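Local structure of pheromone cOB1/lipoprotein, YaeC family (Enterococcus faecalis, 4EF1) at residues V8-P12 against T36-Y41; S11-H15 against N178-D182; A16-E20 against L33-T37; I81-P85 against S198-N203. The protein probably binds methionine as the lipid-anchored substrate-binding protein of an ABC-type uptake system, and has a precursor that probably also yields the pheromone cOB1. The contacts are given in a common frame with arbitrary orientation. Numbering follows the deposited sequence.

Contact 1 (V8-P12 against T36-Y41); sequences VGASP and TTYTDY. With MSE (selenomethionine), chain C.
The first beta-alpha-beta unit of a periplasmic-binding-protein fold places its two parallel strands, 4-10 and the sheet-edge strand 31-37, side by side, and their C-terminal ends run on into the ligand pocket. G9 pairs with T36 (CA-CA 4.6 Å) and A10 with T37 (5.1 Å), all four residues extended. Three backbone hydrogen bonds set the register: T36 N to V8 O (2.9 Å), A10 N to T36 O (2.9 Å) and Y38 N to A10 O (3.0 Å). The Y38 side chain (chi1 m) folds back so that CE2 lies 3.7 Å from G9 CA; an ideal CB on G9 would come within 2.7 Å of that CE2, so the ring occupies space that a side chain would need. P12 CG packs on T37 CG2 at 3.6 Å. Beyond the pairing the segments diverge, and one water bridges them, donating to Y38 O (2.9 Å) and D40 O (2.8 Å) and accepting from S11 OG (2.8 Å). Y41 (chi1 m) presents a ring face to the selenomethionine, CD2 to CE 3.3 Å, while its OH hydrogen-bonds N178. Backbone hydrogen bonding thus fixes the strands, whereas the pocket end offers the ligand's methyl group an aromatic surface.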
loop_
_atom_site.group_PDB
_atom_site.type_symbol
_atom_site.label_atom_id
_atom_site.label_comp_id
_atom_site.label_asym_id
_atom_site.label_seq_id
_atom_site.Cartn_x
_atom_site.Cartn_y
_atom_site.Cartn_z
ATOM N N VAL A 8 -15.557 8.665 -3.472
ATOM C CA VAL A 8 -14.336 7.826 -3.463
ATOM C C VAL A 8 -14.067 7.202 -2.073
ATOM O O VAL A 8 -14.087 7.900 -1.042
ATOM C CB VAL A 8 -13.118 8.610 -3.971
ATOM C CG1 VAL A 8 -11.949 7.673 -4.155
ATOM C CG2 VAL A 8 -13.439 9.329 -5.303
ATOM N N GLY A 9 -13.867 5.890 -2.020
ATOM C CA GLY A 9 -13.533 5.211 -0.756
ATOM C C GLY A 9 -12.027 5.172 -0.630
ATOM O O GLY A 9 -11.327 4.956 -1.637
ATOM N N ALA A 10 -11.515 5.369 0.588
ATOM C CA ALA A 10 -10.051 5.493 0.782
ATOM C C ALA A 10 -9.587 5.085 2.165
ATOM O O ALA A 10 -10.351 5.168 3.100
ATOM C CB ALA A 10 -9.636 6.928 0.536
ATOM N N SER A 11 -8.287 4.741 2.281
ATOM C CA SER A 11 -7.657 4.509 3.549
ATOM C C SER A 11 -7.557 5.899 4.199
ATOM O O SER A 11 -7.471 6.889 3.451
ATOM C CB SER A 11 -6.278 3.916 3.395
ATOM O OG SER A 11 -6.278 2.598 2.813
ATOM N N PRO A 12 -7.535 5.987 5.545
ATOM C CA PRO A 12 -7.494 7.312 6.219
ATOM C C PRO A 12 -6.336 8.216 5.829
ATOM O O PRO A 12 -6.522 9.415 5.593
ATOM C CB PRO A 12 -7.368 6.954 7.689
ATOM C CG PRO A 12 -7.901 5.571 7.824
ATOM C CD PRO A 12 -7.599 4.886 6.528
ATOM N N THR A 36 -15.290 8.491 1.563
ATOM C CA THR A 36 -15.729 7.525 2.608
ATOM C C THR A 36 -14.441 6.846 3.038
ATOM O O THR A 36 -13.697 6.427 2.174
ATOM C CB THR A 36 -16.727 6.509 2.064
ATOM O OG1 THR A 36 -17.897 7.209 1.646
ATOM C CG2 THR A 36 -17.143 5.479 3.130
ATOM N N THR A 37 -14.163 6.806 4.346
ATOM C CA THR A 37 -12.927 6.215 4.883
ATOM C C THR A 37 -13.195 4.757 5.306
ATOM O O THR A 37 -14.245 4.471 5.889
ATOM C CB THR A 37 -12.388 7.085 6.061
ATOM O OG1 THR A 37 -11.941 8.357 5.547
ATOM C CG2 THR A 37 -11.246 6.404 6.812
ATOM N N TYR A 38 -12.267 3.872 4.996
ATOM C CA TYR A 38 -12.286 2.440 5.339
ATOM C C TYR A 38 -10.971 2.087 6.050
ATOM O O TYR A 38 -9.905 2.581 5.679
ATOM C CB TYR A 38 -12.395 1.553 4.087
ATOM C CG TYR A 38 -13.679 1.735 3.347
ATOM C CD1 TYR A 38 -14.805 1.003 3.691
ATOM C CD2 TYR A 38 -13.797 2.678 2.315
ATOM C CE1 TYR A 38 -16.022 1.209 3.051
ATOM C CE2 TYR A 38 -15.021 2.875 1.655
ATOM C CZ TYR A 38 -16.119 2.131 2.025
ATOM O OH TYR A 38 -17.328 2.317 1.407
ATOM N N THR A 39 -11.068 1.258 7.076
ATOM C CA THR A 39 -9.932 0.869 7.913
ATOM C C THR A 39 -9.306 -0.477 7.508
ATOM O O THR A 39 -8.355 -0.902 8.141
ATOM C CB THR A 39 -10.412 0.790 9.385
ATOM O OG1 THR A 39 -11.441 -0.196 9.505
ATOM C CG2 THR A 39 -10.984 2.138 9.844
ATOM N N ASP A 40 -9.818 -1.091 6.428
ATOM C CA ASP A 40 -9.330 -2.407 6.002
ATOM C C ASP A 40 -9.095 -2.461 4.506
ATOM O O ASP A 40 -9.196 -1.442 3.808
ATOM C CB ASP A 40 -10.357 -3.468 6.405
ATOM C CG ASP A 40 -11.576 -3.415 5.534
ATOM O OD1 ASP A 40 -12.091 -2.301 5.322
ATOM O OD2 ASP A 40 -11.947 -4.450 5.002
ATOM N N TYR A 41 -8.757 -3.657 3.996
ATOM C CA TYR A 41 -8.443 -3.822 2.591
ATOM C C TYR A 41 -9.465 -4.671 1.821
ATOM O O TYR A 41 -9.265 -4.931 0.647
ATOM C CB TYR A 41 -7.018 -4.428 2.401
ATOM C CG TYR A 41 -5.779 -3.606 2.752
ATOM C CD1 TYR A 41 -5.841 -2.242 3.016
ATOM C CD2 TYR A 41 -4.510 -4.227 2.791
ATOM C CE1 TYR A 41 -4.700 -1.521 3.314
ATOM C CE2 TYR A 41 -3.384 -3.498 3.079
ATOM C CZ TYR A 41 -3.484 -2.155 3.351
ATOM O OH TYR A 41 -2.360 -1.412 3.634
HETATM N N MSE C 301 -1.295 1.526 0.909
HETATM C CA MSE C 301 -0.823 0.085 0.847
HETATM C C MSE C 301 0.605 -0.051 0.311
HETATM O O MSE C 301 0.956 0.610 -0.678
HETATM O OXT MSE C 301 1.399 -0.888 0.819
HETATM C CB MSE C 301 -1.784 -0.798 0.051
HETATM C CG MSE C 301 -1.474 -2.299 0.080
HETATM SE SE MSE C 301 -2.577 -3.249 -1.177
HETATM C CE MSE C 301 -4.353 -3.046 -0.301
HETATM O O HOH W 1 -7.853 0.926 4.400
#

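Contact 2 (S11-H15 against N178-D182); sequences SPVPH and NFAVD. With MSE (selenomethionine), chain C.
In this periplasmic-binding-protein fold, helix 12-28, following strand 4-10 of the six-stranded sheet, meets helix 177-182, following strand 172-175 of the five-stranded sheet, across the ligand cleft. S11 (chi1 m) leads into the helix and brings OG to 3.7 Å from N178 ND2. P12 rests its CB 3.7 Å from D182 OD2. V13 is the main bump: its backbone is extended (phi/psi -144/133), its CA is 5.5 Å from that of N178, and with chi1 t its CG1 meets V181 CG1 (chi1 t) at 3.5 Å while CG2 approaches D182 OD1 at 3.7 Å. V13 O and N178 O, both acceptors, stand 3.2 Å apart without bonding; a water links the segments, donating to V13 O and accepting from N178 ND2, each at 2.9 Å. A cis peptide bond precedes P14, whose CD lies 4.2 Å from N178 CB. H15 (chi1 m) turns its ring edge to N178, CE1 to CB 3.9 Å, and its NE2 is hydrogen-bonded to N203. Residues 178-182 are helical, D182 N bonding to N178 O at 3.2 Å. N178 (chi1 p) shares OD1 between Y41 OH and the ligand: selenomethionine N donates a weak hydrogen bond to N178 OD1 at 3.3 Å.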
loop_
_atom_site.group_PDB
_atom_site.type_symbol
_atom_site.label_atom_id
_atom_site.label_comp_id
_atom_site.label_asym_id
_atom_site.label_seq_id
_atom_site.Cartn_x
_atom_site.Cartn_y
_atom_site.Cartn_z
ATOM N N SER A 11 -8.287 4.741 2.281
ATOM C CA SER A 11 -7.657 4.509 3.549
ATOM C C SER A 11 -7.557 5.899 4.199
ATOM O O SER A 11 -7.471 6.889 3.451
ATOM C CB SER A 11 -6.278 3.916 3.395
ATOM O OG SER A 11 -6.278 2.598 2.813
ATOM N N PRO A 12 -7.535 5.987 5.545
ATOM C CA PRO A 12 -7.494 7.312 6.219
ATOM C C PRO A 12 -6.336 8.216 5.829
ATOM O O PRO A 12 -6.522 9.415 5.593
ATOM C CB PRO A 12 -7.368 6.954 7.689
ATOM C CG PRO A 12 -7.901 5.571 7.824
ATOM C CD PRO A 12 -7.599 4.886 6.528
ATOM N N VAL A 13 -5.135 7.652 5.806
ATOM C CA VAL A 13 -3.908 8.413 5.583
ATOM C C VAL A 13 -2.965 7.554 4.766
ATOM O O VAL A 13 -2.742 6.425 5.131
ATOM C CB VAL A 13 -3.173 8.753 6.913
ATOM C CG1 VAL A 13 -1.796 9.356 6.635
ATOM C CG2 VAL A 13 -4.018 9.663 7.790
ATOM N N PRO A 14 -2.352 8.109 3.713
ATOM C CA PRO A 14 -2.533 9.474 3.235
ATOM C C PRO A 14 -3.772 9.635 2.336
ATOM O O PRO A 14 -4.200 10.730 2.094
ATOM C CB PRO A 14 -1.289 9.699 2.373
ATOM C CG PRO A 14 -1.005 8.347 1.813
ATOM C CD PRO A 14 -1.343 7.394 2.914
ATOM N N HIS A 15 -4.365 8.536 1.898
ATOM C CA HIS A 15 -5.366 8.602 0.826
ATOM C C HIS A 15 -6.505 9.577 1.051
ATOM O O HIS A 15 -6.722 10.463 0.229
ATOM C CB HIS A 15 -5.913 7.226 0.496
ATOM C CG HIS A 15 -4.842 6.184 0.295
ATOM N ND1 HIS A 15 -4.054 5.758 1.304
ATOM C CD2 HIS A 15 -4.479 5.468 -0.806
ATOM C CE1 HIS A 15 -3.206 4.847 0.866
ATOM N NE2 HIS A 15 -3.462 4.645 -0.429
ATOM N N ASN A 178 0.511 3.189 4.933
ATOM C CA ASN A 178 -0.748 3.877 5.250
ATOM C C ASN A 178 -1.087 3.713 6.726
ATOM O O ASN A 178 -1.395 4.685 7.422
ATOM C CB ASN A 178 -1.904 3.456 4.309
ATOM C CG ASN A 178 -2.429 2.078 4.563
ATOM O OD1 ASN A 178 -1.832 1.097 4.139
ATOM N ND2 ASN A 178 -3.567 1.991 5.286
ATOM N N PHE A 179 -0.922 2.494 7.224
ATOM C CA PHE A 179 -1.161 2.212 8.642
ATOM C C PHE A 179 -0.049 2.791 9.541
ATOM O O PHE A 179 -0.334 3.361 10.611
ATOM C CB PHE A 179 -1.330 0.708 8.880
ATOM C CG PHE A 179 -2.499 0.103 8.185
ATOM C CD1 PHE A 179 -3.774 0.575 8.407
ATOM C CD2 PHE A 179 -2.334 -0.983 7.330
ATOM C CE1 PHE A 179 -4.861 -0.004 7.756
ATOM C CE2 PHE A 179 -3.409 -1.555 6.694
ATOM C CZ PHE A 179 -4.668 -1.075 6.908
ATOM N N ALA A 180 1.201 2.656 9.112
ATOM C CA ALA A 180 2.345 3.114 9.892
ATOM C C ALA A 180 2.291 4.620 10.089
ATOM O O ALA A 180 2.400 5.130 11.222
ATOM C CB ALA A 180 3.661 2.695 9.224
ATOM N N VAL A 181 2.076 5.335 8.981
ATOM C CA VAL A 181 1.977 6.807 9.023
ATOM C C VAL A 181 0.821 7.283 9.890
ATOM O O VAL A 181 0.986 8.179 10.688
ATOM C CB VAL A 181 1.926 7.397 7.612
ATOM C CG1 VAL A 181 1.535 8.879 7.657
ATOM C CG2 VAL A 181 3.329 7.213 6.987
ATOM N N ASP A 182 -0.318 6.625 9.788
ATOM C CA ASP A 182 -1.468 7.000 10.613
ATOM C C ASP A 182 -1.183 6.836 12.131
ATOM O O ASP A 182 -1.696 7.592 12.937
ATOM C CB ASP A 182 -2.708 6.208 10.180
ATOM C CG ASP A 182 -4.020 6.860 10.605
ATOM O OD1 ASP A 182 -4.046 8.007 11.088
ATOM O OD2 ASP A 182 -5.040 6.205 10.433
HETATM N N MSE C 301 -1.295 1.526 0.909
HETATM C CA MSE C 301 -0.823 0.085 0.847
HETATM C C MSE C 301 0.605 -0.051 0.311
HETATM O O MSE C 301 0.956 0.610 -0.678
HETATM O OXT MSE C 301 1.399 -0.888 0.819
HETATM C CB MSE C 301 -1.784 -0.798 0.051
HETATM C CG MSE C 301 -1.474 -2.299 0.080
HETATM SE SE MSE C 301 -2.577 -3.249 -1.177
HETATM C CE MSE C 301 -4.353 -3.046 -0.301
HETATM O O HOH W 2 -4.321 4.512 6.598
#

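Contact 3 (A16-E20 against L33-T37); sequences AEILE and LEVTT
Helix 16-20 lies almost antiparallel across strand 33-37, their axes 8.8 Å apart at closest approach and their N-to-C directions 164° apart. The strand alternates, so L33 and V35 direct their CA-to-CB bonds at the helix while E34 and T36 direct theirs away. V35 (chi1 t) is the central bump. It enters the hollow between A16 and L19, one helical turn apart, with CG1 3.9 Å from A16 CB and CG2 3.6 Å from L19 CB. The E20 side chain leaves the helix pointing away but bends back (chi1 m, chi2 m), bringing OE2 to 3.7 Å from V35 CB, while its OE1 forms a salt bridge with K23. Toward the start of the strand, L33 (t, p) reaches along L19 (m, t): CD2 of L33 is 3.5 Å from L19 O, and the two CD2 atoms are 4.3 Å apart. At the other end the small A16 lets the strand close in, its CB 3.6 Å from T37 OG1; A16 CA and T37 CA are 6.6 Å apart. No hydrogen bond crosses the interface. L19 also packs on V8 of strand 4-10, as expected when a crossover helix covers both strands it connects, the hallmark of a beta-alpha-beta unit.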
loop_
_atom_site.group_PDB
_atom_site.type_symbol
_atom_site.label_atom_id
_atom_site.label_comp_id
_atom_site.label_asym_id
_atom_site.label_seq_id
_atom_site.Cartn_x
_atom_site.Cartn_y
_atom_site.Cartn_z
ATOM N N ALA A 16 -7.258 9.416 2.141
ATOM C CA ALA A 16 -8.389 10.294 2.396
ATOM C C ALA A 16 -7.959 11.742 2.611
ATOM O O ALA A 16 -8.678 12.675 2.208
ATOM C CB ALA A 16 -9.247 9.819 3.584
ATOM N N GLU A 17 -6.803 11.931 3.233
ATOM C CA GLU A 17 -6.260 13.306 3.433
ATOM C C GLU A 17 -5.855 13.958 2.065
ATOM O O GLU A 17 -6.075 15.159 1.845
ATOM C CB GLU A 17 -5.126 13.295 4.454
ATOM C CG GLU A 17 -5.591 12.957 5.875
ATOM C CD GLU A 17 -4.547 13.246 6.943
ATOM O OE1 GLU A 17 -3.374 13.556 6.634
ATOM O OE2 GLU A 17 -4.901 13.164 8.118
ATOM N N ILE A 18 -5.393 13.136 1.120
ATOM C CA ILE A 18 -5.058 13.608 -0.240
ATOM C C ILE A 18 -6.337 14.046 -0.940
ATOM O O ILE A 18 -6.406 15.163 -1.466
ATOM C CB ILE A 18 -4.318 12.513 -1.062
ATOM C CG1 ILE A 18 -2.881 12.378 -0.533
ATOM C CG2 ILE A 18 -4.270 12.851 -2.547
ATOM C CD1 ILE A 18 -2.077 11.223 -1.148
ATOM N N LEU A 19 -7.362 13.186 -0.872
ATOM C CA LEU A 19 -8.689 13.469 -1.430
ATOM C C LEU A 19 -9.311 14.759 -0.852
ATOM O O LEU A 19 -9.766 15.650 -1.603
ATOM C CB LEU A 19 -9.608 12.261 -1.292
ATOM C CG LEU A 19 -9.182 11.030 -2.111
ATOM C CD1 LEU A 19 -10.038 9.847 -1.789
ATOM C CD2 LEU A 19 -9.188 11.321 -3.629
ATOM N N GLU A 20 -9.327 14.881 0.465
ATOM C CA GLU A 20 -9.838 16.119 1.069
ATOM C C GLU A 20 -9.103 17.325 0.499
ATOM O O GLU A 20 -9.733 18.343 0.180
ATOM C CB GLU A 20 -9.716 16.121 2.612
ATOM C CG GLU A 20 -10.623 15.133 3.356
ATOM C CD GLU A 20 -12.121 15.377 3.201
ATOM O OE1 GLU A 20 -12.548 16.534 3.030
ATOM O OE2 GLU A 20 -12.885 14.368 3.207
ATOM N N LEU A 33 -16.337 16.164 -4.996
ATOM C CA LEU A 33 -15.659 15.004 -4.481
ATOM C C LEU A 33 -16.162 14.699 -3.057
ATOM O O LEU A 33 -16.278 15.597 -2.210
ATOM C CB LEU A 33 -14.156 15.254 -4.529
ATOM C CG LEU A 33 -13.252 14.130 -4.162
ATOM C CD1 LEU A 33 -13.492 12.962 -5.129
ATOM C CD2 LEU A 33 -11.834 14.636 -4.250
ATOM N N GLU A 34 -16.527 13.445 -2.817
ATOM C CA GLU A 34 -16.967 12.993 -1.499
ATOM C C GLU A 34 -16.163 11.760 -1.118
ATOM O O GLU A 34 -15.883 10.910 -1.959
ATOM C CB GLU A 34 -18.473 12.719 -1.498
ATOM C CG GLU A 34 -19.299 13.971 -1.778
ATOM C CD GLU A 34 -20.813 13.743 -1.755
ATOM O OE1 GLU A 34 -21.260 12.585 -1.573
ATOM O OE2 GLU A 34 -21.546 14.740 -1.949
ATOM N N VAL A 35 -15.753 11.694 0.137
ATOM C CA VAL A 35 -14.820 10.673 0.589
ATOM C C VAL A 35 -15.452 9.806 1.683
ATOM O O VAL A 35 -16.076 10.336 2.609
ATOM C CB VAL A 35 -13.548 11.325 1.149
ATOM C CG1 VAL A 35 -12.561 10.269 1.615
ATOM C CG2 VAL A 35 -12.922 12.213 0.109
ATOM N N THR A 36 -15.290 8.491 1.563
ATOM C CA THR A 36 -15.729 7.525 2.608
ATOM C C THR A 36 -14.441 6.846 3.038
ATOM O O THR A 36 -13.697 6.427 2.174
ATOM C CB THR A 36 -16.727 6.509 2.064
ATOM O OG1 THR A 36 -17.897 7.209 1.646
ATOM C CG2 THR A 36 -17.143 5.479 3.130
ATOM N N THR A 37 -14.163 6.806 4.346
ATOM C CA THR A 37 -12.927 6.215 4.883
ATOM C C THR A 37 -13.195 4.757 5.306
ATOM O O THR A 37 -14.245 4.471 5.889
ATOM C CB THR A 37 -12.388 7.085 6.061
ATOM O OG1 THR A 37 -11.941 8.357 5.547
ATOM C CG2 THR A 37 -11.246 6.404 6.812
#

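Contact 4 (I81-P85 against S198-N203); sequences IHLEP and SSPYAN. With MSE (selenomethionine), chain C.
Where the end of strand 75-83 meets the start of its antiparallel neighbour 203-208 in the six-stranded sheet, at the ligand pocket, backbone hydrogen bonds come first: I81 N donates to N203 O (2.8 Å) and N203 N to H82 O (2.6 Å). H82 and N203 form an antiparallel hydrogen-bonded pair, CA-CA 5.4 Å, and because I81 and H82 both face N203 this is a classic beta bulge. Apolar packing joins L83 (m, t) to A202, CD2 to CB 3.3 Å; L83 CD1 also makes a close van der Waals contact with the hydroxyl oxygen S198 OG at 3.1 Å. N203 CB sits over the H82 ring, 3.9 Å from its centroid, as a CH-pi contact. Among the polar side chains, H82 NE2 donates to E84 OE2 (2.9 Å), and its ND1 is hydrogen-bonded to Y57 OH. The selenomethionine N donates to E84 OE1 (2.8 Å) and N203 OD1 (2.9 Å), the latter also hydrogen-bonded to H15 NE2, while N203 ND2 donates to the ligand O (2.9 Å). A water accepting from E84 N (2.9 Å) lies 2.6 Å from the ligand O. One asparagine thus reads both ends of the amino-acid backbone, and the E84 carboxylate answers the ammonium charge.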
loop_
_atom_site.group_PDB
_atom_site.type_symbol
_atom_site.label_atom_id
_atom_site.label_comp_id
_atom_site.label_asym_id
_atom_site.label_seq_id
_atom_site.Cartn_x
_atom_site.Cartn_y
_atom_site.Cartn_z
ATOM N N ILE A 81 -1.350 6.536 -8.683
ATOM C CA ILE A 81 -1.215 7.870 -8.092
ATOM C C ILE A 81 0.050 8.047 -7.239
ATOM O O ILE A 81 0.717 9.067 -7.313
ATOM C CB ILE A 81 -2.424 8.195 -7.260
ATOM C CG1 ILE A 81 -3.712 8.030 -8.044
ATOM C CG2 ILE A 81 -2.321 9.619 -6.698
ATOM C CD1 ILE A 81 -3.853 8.825 -9.329
ATOM N N HIS A 82 0.400 7.046 -6.446
ATOM C CA HIS A 82 1.559 7.131 -5.544
ATOM C C HIS A 82 2.076 5.803 -5.059
ATOM O O HIS A 82 1.356 4.838 -5.050
ATOM C CB HIS A 82 1.215 7.986 -4.328
ATOM C CG HIS A 82 0.376 7.279 -3.279
ATOM N ND1 HIS A 82 -0.958 7.382 -3.230
ATOM C CD2 HIS A 82 0.748 6.504 -2.193
ATOM C CE1 HIS A 82 -1.420 6.726 -2.191
ATOM N NE2 HIS A 82 -0.372 6.156 -1.554
ATOM N N LEU A 83 3.320 5.816 -4.554
ATOM C CA LEU A 83 4.023 4.654 -3.969
ATOM C C LEU A 83 4.187 4.862 -2.458
ATOM O O LEU A 83 4.335 6.024 -1.960
ATOM C CB LEU A 83 5.446 4.541 -4.551
ATOM C CG LEU A 83 5.698 4.701 -6.042
ATOM C CD1 LEU A 83 7.167 4.505 -6.418
ATOM C CD2 LEU A 83 4.800 3.743 -6.815
ATOM N N GLU A 84 4.194 3.745 -1.730
ATOM C CA GLU A 84 4.447 3.728 -0.287
ATOM C C GLU A 84 5.531 2.662 0.013
ATOM O O GLU A 84 5.186 1.517 0.364
ATOM C CB GLU A 84 3.170 3.314 0.447
ATOM C CG GLU A 84 2.067 4.305 0.356
ATOM C CD GLU A 84 0.830 3.885 1.139
ATOM O OE1 GLU A 84 0.842 2.906 1.980
ATOM O OE2 GLU A 84 -0.169 4.571 0.878
ATOM N N PRO A 85 6.817 3.033 -0.138
ATOM C CA PRO A 85 7.914 2.111 0.177
ATOM C C PRO A 85 7.679 1.541 1.561
ATOM O O PRO A 85 7.528 2.302 2.537
ATOM C CB PRO A 85 9.161 3.011 0.122
ATOM C CG PRO A 85 8.766 4.133 -0.769
ATOM C CD PRO A 85 7.323 4.371 -0.466
ATOM N N SER A 198 9.801 0.495 -5.250
ATOM C CA SER A 198 8.389 0.285 -4.943
ATOM C C SER A 198 7.471 0.455 -6.147
ATOM O O SER A 198 6.247 0.334 -6.000
ATOM C CB SER A 198 7.963 1.251 -3.825
ATOM O OG SER A 198 8.166 2.598 -4.203
ATOM N N SER A 199 8.058 0.695 -7.332
ATOM C CA SER A 199 7.300 1.014 -8.561
ATOM C C SER A 199 6.103 0.101 -8.857
ATOM O O SER A 199 4.977 0.610 -9.141
ATOM C CB SER A 199 8.254 1.118 -9.774
ATOM O OG SER A 199 9.262 0.108 -9.769
ATOM N N PRO A 200 6.307 -1.238 -8.766
ATOM C CA PRO A 200 5.161 -2.122 -9.028
ATOM C C PRO A 200 4.042 -2.017 -7.987
ATOM O O PRO A 200 2.947 -2.477 -8.239
ATOM C CB PRO A 200 5.780 -3.526 -9.003
ATOM C CG PRO A 200 7.263 -3.326 -8.911
ATOM C CD PRO A 200 7.447 -2.010 -8.239
ATOM N N TYR A 201 4.312 -1.400 -6.846
ATOM C CA TYR A 201 3.335 -1.249 -5.776
ATOM C C TYR A 201 2.703 0.148 -5.702
ATOM O O TYR A 201 2.278 0.561 -4.648
ATOM C CB TYR A 201 3.966 -1.653 -4.421
ATOM C CG TYR A 201 4.435 -3.068 -4.513
ATOM C CD1 TYR A 201 3.522 -4.120 -4.528
ATOM C CD2 TYR A 201 5.809 -3.364 -4.750
ATOM C CE1 TYR A 201 3.955 -5.428 -4.734
ATOM C CE2 TYR A 201 6.234 -4.657 -4.899
ATOM C CZ TYR A 201 5.311 -5.683 -4.886
ATOM O OH TYR A 201 5.742 -6.936 -5.068
ATOM N N ALA A 202 2.574 0.817 -6.833
ATOM C CA ALA A 202 1.871 2.122 -6.893
ATOM C C ALA A 202 0.396 1.892 -6.515
ATOM O O ALA A 202 -0.219 0.903 -6.918
ATOM C CB ALA A 202 1.989 2.767 -8.301
ATOM N N ASN A 203 -0.127 2.775 -5.696
ATOM C CA ASN A 203 -1.519 2.745 -5.290
ATOM C C ASN A 203 -2.356 3.414 -6.381
ATOM O O ASN A 203 -1.988 4.488 -6.875
ATOM C CB ASN A 203 -1.720 3.441 -3.956
ATOM C CG ASN A 203 -1.281 2.590 -2.772
ATOM O OD1 ASN A 203 -1.850 2.672 -1.672
ATOM N ND2 ASN A 203 -0.253 1.753 -2.998
HETATM N N MSE C 301 -1.295 1.526 0.909
HETATM C CA MSE C 301 -0.823 0.085 0.847
HETATM C C MSE C 301 0.605 -0.051 0.311
HETATM O O MSE C 301 0.956 0.610 -0.678
HETATM O OXT MSE C 301 1.399 -0.888 0.819
HETATM C CB MSE C 301 -1.784 -0.798 0.051
HETATM C CG MSE C 301 -1.474 -2.299 0.080
HETATM SE SE MSE C 301 -2.577 -3.249 -1.177
HETATM C CE MSE C 301 -4.353 -3.046 -0.301
HETATM O O HOH W 3 3.082 1.076 -2.149
#

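Overall arrangement
From the N terminus, strand 4-10, helix 12-28 and strand 31-37 form one beta-alpha-beta unit. Contact 1 closes it by pairing the two strands; contact 3 starts later, on the helix, and ends on the same strand, sharing T36 and T37. Contact 2 starts from S11 and P12, also used by contact 1, and reaches 163 residues ahead to helix 177-182. Contact 4 opens inside that span and ends beyond it, so contacts 2 and 4 cross, meeting where H15 NE2 is hydrogen-bonded to N203 OD1 (2.8 Å). Contacts 1, 3 and 4 reach the same six-stranded sheet; contacts 1, 2 and 4 converge on the selenomethionine, whereas contact 3 stands apart from it.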